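Es1 family protein (Ehrlichia chaffeensis, PDB 3L3B) is of unproven function but, as a DJ-1/PfpI-family protein with an amidotransferase-like fold, is thought to be linked to isoprenoid biosynthesis. Local coordinates at residues B[39-42]-B[43-47]; B[161-164]-B[165-169]; B[226-229]-B[230-234]. One frame throughout, in Å; residues are numbered along the deposited sequence.

Interaction 1: residues B[39-42]-B[43-47]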
loop_
_atom_site.group_PDB
_atom_site.type_symbol
_atom_site.label_atom_id
_atom_site.label_comp_id
_atom_site.label_asym_id
_atom_site.label_seq_id
_atom_site.Cartn_x
_atom_site.Cartn_y
_atom_site.Cartn_z
ATOM N N SER B 39 -9.200 2.265 -4.509
ATOM C CA SER B 39 -8.646 0.919 -4.404
ATOM C C SER B 39 -8.148 0.597 -3.020
ATOM O O SER B 39 -7.539 1.442 -2.346
ATOM C CB SER B 39 -7.468 0.753 -5.364
ATOM O OG SER B 39 -7.887 0.755 -6.698
ATOM N N GLU B 40 -8.349 -0.655 -2.623
ATOM C CA GLU B 40 -7.789 -1.207 -1.383
ATOM C C GLU B 40 -6.262 -1.209 -1.552
ATOM O O GLU B 40 -5.691 -1.810 -2.455
ATOM C CB GLU B 40 -8.332 -2.618 -1.173
ATOM C CG GLU B 40 -8.567 -3.051 0.275
ATOM C CD GLU B 40 -7.361 -2.933 1.104
ATOM O OE1 GLU B 40 -7.504 -2.490 2.291
ATOM O OE2 GLU B 40 -6.265 -3.265 0.558
ATOM N N ILE B 41 -5.617 -0.438 -0.726
ATOM C CA ILE B 41 -4.173 -0.151 -0.848
ATOM C C ILE B 41 -3.358 -1.414 -0.610
ATOM O O ILE B 41 -2.392 -1.635 -1.325
ATOM C CB ILE B 41 -3.768 0.952 0.114
ATOM C CG1 ILE B 41 -4.393 2.304 -0.255
ATOM C CG2 ILE B 41 -2.232 1.053 0.257
ATOM C CD1 ILE B 41 -4.290 3.326 0.935
ATOM N N ARG B 42 -3.744 -2.254 0.355
ATOM C CA ARG B 42 -2.972 -3.458 0.622
ATOM C C ARG B 42 -3.089 -4.440 -0.529
ATOM O O ARG B 42 -2.085 -4.970 -0.982
ATOM C CB ARG B 42 -3.372 -4.095 1.940
ATOM C CG ARG B 42 -3.096 -3.171 3.084
ATOM C CD ARG B 42 -4.017 -3.478 4.219
ATOM N NE ARG B 42 -3.846 -2.511 5.283
ATOM C CZ ARG B 42 -3.905 -2.807 6.574
ATOM N NH1 ARG B 42 -4.153 -4.043 6.976
ATOM N NH2 ARG B 42 -3.751 -1.841 7.449
ATOM N N GLU B 43 -4.294 -4.624 -1.032
ATOM C CA GLU B 43 -4.509 -5.461 -2.214
ATOM C C GLU B 43 -3.708 -4.988 -3.424
ATOM O O GLU B 43 -3.126 -5.830 -4.179
ATOM C CB GLU B 43 -5.990 -5.607 -2.570
ATOM C CG GLU B 43 -6.833 -6.176 -1.453
ATOM C CD GLU B 43 -8.349 -6.177 -1.759
ATOM O OE1 GLU B 43 -8.786 -5.796 -2.894
ATOM O OE2 GLU B 43 -9.108 -6.534 -0.827
ATOM N N ALA B 44 -3.668 -3.685 -3.647
ATOM C CA ALA B 44 -2.899 -3.171 -4.784
ATOM C C ALA B 44 -1.422 -3.403 -4.569
ATOM O O ALA B 44 -0.760 -3.844 -5.468
ATOM C CB ALA B 44 -3.142 -1.708 -5.032
ATOM N N VAL B 45 -0.892 -3.081 -3.392
ATOM C CA VAL B 45 0.524 -3.274 -3.145
ATOM C C VAL B 45 0.884 -4.752 -3.298
ATOM O O VAL B 45 1.905 -5.066 -3.913
ATOM C CB VAL B 45 0.963 -2.742 -1.754
ATOM C CG1 VAL B 45 2.392 -3.230 -1.368
ATOM C CG2 VAL B 45 0.879 -1.218 -1.762
ATOM N N LEU B 46 0.035 -5.652 -2.776
ATOM C CA LEU B 46 0.352 -7.087 -2.776
ATOM C C LEU B 46 0.272 -7.692 -4.196
ATOM O O LEU B 46 1.056 -8.604 -4.547
ATOM C CB LEU B 46 -0.498 -7.836 -1.744
ATOM C CG LEU B 46 -0.342 -7.458 -0.271
ATOM C CD1 LEU B 46 -1.401 -8.166 0.574
ATOM C CD2 LEU B 46 1.058 -7.734 0.234
ATOM N N VAL B 47 -0.664 -7.187 -4.993
ATOM C CA VAL B 47 -0.754 -7.515 -6.419
ATOM C C VAL B 47 0.560 -7.091 -7.129
ATOM O O VAL B 47 1.139 -7.873 -7.876
ATOM C CB VAL B 47 -1.956 -6.859 -7.065
ATOM C CG1 VAL B 47 -1.777 -6.743 -8.611
ATOM C CG2 VAL B 47 -3.224 -7.632 -6.720
#
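Glu-40 and Glu-43 meet where a helix starts, and their contact illustrates N-capping. Glu-40 holds the N-cap position: its chain bends at chi2 (-56°), turning the carboxylate toward the first turn so that OE2 accepts from Glu-43 N at 2.9 Å, nearly along its C-O axis. The same OE2 takes a weak second bond from Arg-42 N, so two amides of the first turn share one oxygen. Backbone bonds carry the helix onward, Ala-44 N to Glu-40 O, Val-45 N to Ile-41 O and Leu-46 N to Arg-42 O.

Van der Waals contact also joins the two glutamates. Their chains cross at about a right angle, and Glu-43 CD rests 3.6 Å from Glu-40 CB. Glu-40 OE2 lies 4.5 Å from Glu-43 OE2, but each acid has other polar partners: Arg-94 of the second subunit forms a salt bridge with Glu-40, while Gly-115 N and Tyr-215 N donate to Glu-43. Ile-41 CG2 approaches Val-45 CG2 at 4.3 Å, and both residues pack on their counterparts in the second subunit. Within the chain, helix 41-53 links parallel strands 24-29 and 56-62 and touches both helix 85-92 and helix 221-238.

Interaction 2: residues B[161-164]-B[165-169]; sequences PAVV and VALLK
Val-164 and Leu-168, one helical turn apart, lie side by side and point the same way, a clear case of i to i+4 packing on one face of a helix. The touching branches are Val-164 CG1 and Leu-168 CD1, 3.6 Å apart. The valine offers that methyl because CG1 stands opposite the backbone N (chi1 172°), leaning toward the following turn. Leu-168 comes to it past Val-164 O, its CG lying beyond that oxygen at 3.5 Å.

Leu-167 is set differently. Its CG sits between the backbone N and the carbonyl carbon (chi1 77°), which lays the branch over the preceding turn: CG is 3.5 Å from Val-164 O, and CD2 is 3.6 Å from Val-163 O. The tips are farther apart here, Val-163 CG1 to Leu-167 CD2 measuring 4.5 Å. Val-165 turns CG2 back along the helix to within 3.2 Å of Pro-161 O, whose carbonyl also accepts from Val-165 N.

Helix 160-168 follows strand 154-157 of the central sheet, with Phe-140 of helix 138-149 packing on Val-163 and Leu-167, and Val-174 on Val-165 and Leu-168. Between the segments the polar bonding is all main-chain, while Leu-167 O also accepts from Arg-145 NE. Main-chain bonds fix the spacing of the turns; the side chains add only dispersion and burial.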
loop_
_atom_site.group_PDB
_atom_site.type_symbol
_atom_site.label_atom_id
_atom_site.label_comp_id
_atom_site.label_asym_id
_atom_site.label_seq_id
_atom_site.Cartn_x
_atom_site.Cartn_y
_atom_site.Cartn_z
ATOM N N PRO B 161 -14.432 -9.042 -8.463
ATOM C CA PRO B 161 -14.986 -10.153 -9.241
ATOM C C PRO B 161 -16.441 -9.951 -9.618
ATOM O O PRO B 161 -16.842 -10.369 -10.705
ATOM C CB PRO B 161 -14.780 -11.369 -8.329
ATOM C CG PRO B 161 -13.578 -11.058 -7.543
ATOM C CD PRO B 161 -13.640 -9.534 -7.312
ATOM N N ALA B 162 -17.218 -9.312 -8.725
ATOM C CA ALA B 162 -18.635 -9.022 -8.946
ATOM C C ALA B 162 -18.799 -8.055 -10.095
ATOM O O ALA B 162 -19.670 -8.237 -10.969
ATOM C CB ALA B 162 -19.307 -8.437 -7.620
ATOM N N VAL B 163 -17.948 -7.037 -10.131
ATOM C CA VAL B 163 -17.981 -6.079 -11.203
ATOM C C VAL B 163 -17.603 -6.703 -12.559
ATOM O O VAL B 163 -18.218 -6.360 -13.585
ATOM C CB VAL B 163 -17.100 -4.882 -10.954
ATOM C CG1 VAL B 163 -17.290 -3.823 -12.109
ATOM C CG2 VAL B 163 -17.423 -4.269 -9.561
ATOM N N VAL B 164 -16.622 -7.615 -12.536
ATOM C CA VAL B 164 -16.206 -8.328 -13.735
ATOM C C VAL B 164 -17.340 -9.211 -14.243
ATOM O O VAL B 164 -17.603 -9.230 -15.440
ATOM C CB VAL B 164 -14.917 -9.160 -13.520
ATOM C CG1 VAL B 164 -14.628 -10.058 -14.786
ATOM C CG2 VAL B 164 -13.732 -8.258 -13.186
ATOM N N VAL B 165 -17.997 -9.940 -13.340
ATOM C CA VAL B 165 -19.133 -10.784 -13.721
ATOM C C VAL B 165 -20.171 -9.936 -14.442
ATOM O O VAL B 165 -20.595 -10.286 -15.544
ATOM C CB VAL B 165 -19.712 -11.578 -12.509
ATOM C CG1 VAL B 165 -21.045 -12.172 -12.792
ATOM C CG2 VAL B 165 -18.674 -12.650 -12.054
ATOM N N ALA B 166 -20.500 -8.791 -13.849
ATOM C CA ALA B 166 -21.552 -7.918 -14.370
ATOM C C ALA B 166 -21.197 -7.367 -15.762
ATOM O O ALA B 166 -21.983 -7.413 -16.698
ATOM C CB ALA B 166 -21.810 -6.747 -13.367
ATOM N N LEU B 167 -19.988 -6.870 -15.913
ATOM C CA LEU B 167 -19.611 -6.300 -17.166
ATOM C C LEU B 167 -19.489 -7.365 -18.284
ATOM O O LEU B 167 -19.608 -7.003 -19.449
ATOM C CB LEU B 167 -18.347 -5.442 -17.033
ATOM C CG LEU B 167 -16.960 -6.077 -16.925
ATOM C CD1 LEU B 167 -16.361 -6.386 -18.316
ATOM C CD2 LEU B 167 -15.932 -5.182 -16.125
ATOM N N LEU B 168 -19.235 -8.627 -17.935
ATOM C CA LEU B 168 -19.181 -9.728 -18.937
ATOM C C LEU B 168 -20.526 -10.482 -19.190
ATOM O O LEU B 168 -20.627 -11.311 -20.102
ATOM C CB LEU B 168 -18.089 -10.703 -18.564
ATOM C CG LEU B 168 -16.659 -10.182 -18.662
ATOM C CD1 LEU B 168 -15.660 -11.204 -18.083
ATOM C CD2 LEU B 168 -16.294 -9.738 -20.117
ATOM N N LYS B 169 -21.547 -10.189 -18.402
ATOM C CA LYS B 169 -22.729 -11.053 -18.312
ATOM C C LYS B 169 -23.508 -11.249 -19.606
ATOM O O LYS B 169 -24.176 -12.261 -19.760
ATOM C CB LYS B 169 -23.691 -10.536 -17.240
ATOM C CG LYS B 169 -24.570 -9.404 -17.706
ATOM C CD LYS B 169 -25.162 -8.649 -16.513
ATOM C CE LYS B 169 -26.630 -9.010 -16.254
ATOM N NZ LYS B 169 -27.239 -7.872 -15.445
#

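Interaction 3: residues B[226-229]-B[230-234]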
loop_
_atom_site.group_PDB
_atom_site.type_symbol
_atom_site.label_atom_id
_atom_site.label_comp_id
_atom_site.label_asym_id
_atom_site.label_seq_id
_atom_site.Cartn_x
_atom_site.Cartn_y
_atom_site.Cartn_z
ATOM N N LEU B 226 -1.804 -14.455 1.096
ATOM C CA LEU B 226 -1.720 -15.829 0.619
ATOM C C LEU B 226 -2.675 -16.056 -0.536
ATOM O O LEU B 226 -2.324 -16.692 -1.531
ATOM C CB LEU B 226 -1.997 -16.801 1.747
ATOM C CG LEU B 226 -0.888 -16.949 2.761
ATOM C CD1 LEU B 226 -1.314 -17.983 3.777
ATOM C CD2 LEU B 226 0.478 -17.291 2.105
ATOM N N GLY B 227 -3.872 -15.484 -0.436
ATOM C CA GLY B 227 -4.829 -15.598 -1.504
ATOM C C GLY B 227 -4.406 -14.865 -2.766
ATOM O O GLY B 227 -4.577 -15.367 -3.831
ATOM N N ILE B 228 -3.866 -13.660 -2.649
ATOM C CA ILE B 228 -3.393 -12.879 -3.806
ATOM C C ILE B 228 -2.210 -13.559 -4.459
ATOM O O ILE B 228 -2.078 -13.562 -5.666
ATOM C CB ILE B 228 -2.993 -11.413 -3.368
ATOM C CG1 ILE B 228 -4.269 -10.656 -3.068
ATOM C CG2 ILE B 228 -2.173 -10.727 -4.449
ATOM C CD1 ILE B 228 -4.131 -9.281 -2.336
ATOM N N GLN B 229 -1.328 -14.111 -3.651
ATOM C CA GLN B 229 -0.184 -14.858 -4.155
ATOM C C GLN B 229 -0.654 -16.060 -5.020
ATOM O O GLN B 229 -0.109 -16.316 -6.082
ATOM C CB GLN B 229 0.673 -15.326 -2.982
ATOM C CG GLN B 229 1.837 -16.225 -3.357
ATOM C CD GLN B 229 2.634 -16.642 -2.148
ATOM O OE1 GLN B 229 2.301 -17.612 -1.477
ATOM N NE2 GLN B 229 3.683 -15.902 -1.860
ATOM N N ASP B 230 -1.688 -16.759 -4.574
ATOM C CA ASP B 230 -2.202 -17.891 -5.338
ATOM C C ASP B 230 -2.858 -17.469 -6.664
ATOM O O ASP B 230 -2.742 -18.159 -7.675
ATOM C CB ASP B 230 -3.222 -18.651 -4.527
ATOM C CG ASP B 230 -3.538 -20.011 -5.154
ATOM O OD1 ASP B 230 -4.683 -20.213 -5.627
ATOM O OD2 ASP B 230 -2.607 -20.835 -5.233
ATOM N N MET B 231 -3.548 -16.332 -6.640
ATOM C CA MET B 231 -4.194 -15.835 -7.819
ATOM C C MET B 231 -3.179 -15.488 -8.916
ATOM O O MET B 231 -3.301 -15.950 -10.038
ATOM C CB MET B 231 -5.040 -14.614 -7.463
ATOM C CG MET B 231 -5.897 -14.236 -8.605
ATOM S SD MET B 231 -6.791 -12.742 -8.375
ATOM C CE MET B 231 -5.513 -11.536 -8.653
ATOM N N ILE B 232 -2.158 -14.712 -8.572
ATOM C CA ILE B 232 -1.164 -14.241 -9.530
ATOM C C ILE B 232 -0.346 -15.421 -10.044
ATOM O O ILE B 232 -0.142 -15.533 -11.267
ATOM C CB ILE B 232 -0.200 -13.186 -8.910
ATOM C CG1 ILE B 232 -0.937 -11.904 -8.442
ATOM C CG2 ILE B 232 0.943 -12.903 -9.883
ATOM C CD1 ILE B 232 -1.788 -11.127 -9.467
ATOM N N SER B 233 0.089 -16.313 -9.140
ATOM C CA SER B 233 0.680 -17.592 -9.554
ATOM C C SER B 233 -0.157 -18.284 -10.621
ATOM O O SER B 233 0.361 -18.664 -11.658
ATOM C CB SER B 233 0.851 -18.570 -8.373
ATOM O OG SER B 233 1.711 -18.022 -7.385
ATOM N N SER B 234 -1.447 -18.457 -10.352
ATOM C CA SER B 234 -2.325 -19.193 -11.255
ATOM C C SER B 234 -2.414 -18.508 -12.602
ATOM O O SER B 234 -2.466 -19.157 -13.634
ATOM C CB SER B 234 -3.725 -19.316 -10.659
ATOM O OG SER B 234 -3.667 -20.015 -9.429
#
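A chi1 of -61° places Ser-233 OG beside its own backbone N and lets the hydroxyl fold back on the preceding turn, where it donates to Gln-229 O at 2.8 Å. Ser-233 N donates to the same oxygen at 3.1 Å. The two donors arrive from opposite faces of the carbonyl plane, the hydroxyl tilted 34° from it, so the oxygen is gripped by two bonds. The next residue repeats the pattern: Ser-234 OG, with the same chi1, and Ser-234 N both donate to Asp-230 O, again from opposite faces.

On another side of the helix the contact is apolar, Ile-232 CG1 coming 4.3 Å from Ile-228 CG2. Separately, CG1 of Ile-232 lies against the preceding turn's carbonyl, 3.4 Å from Ile-228 O. Ile-228 packs on Leu-46 and Val-47 of helix 41-53, and Met-231 on Phe-210 and Cys-212 of strand 209-212. Asp-230 sends its carboxylate away from this turn, and OD1 is hydrogen-bonded to Ser-201 OG. Doubled i to i-4 bonding of this kind is a familiar way for serine to settle inside a helix, here an amphipathic one that lays its apolar face on the central sheet of an alpha/beta sandwich.

In the fold
From the N terminus the three contacts come strictly in series: none nests in or crosses another, and each closes just one or two turns of its own helix. Interaction 1 opens the helix that follows strand 24-29. Interaction 2 belongs to helix 160-168, shortly after strand 154-157, and lies across the chain's centre from interaction 1, their centres about 20 Å apart. Interaction 3 falls in the C-terminal helix 221-238, which returns to pack against helix 41-53; there Glu-43 CA and Ile-228 CD1 approach to 3.8 Å. Segments 39-47 and 226-234 touch directly, whereas 161-169 touches neither, its nearest atoms staying about 8 Å from 39-47 and about 7 Å from 226-234.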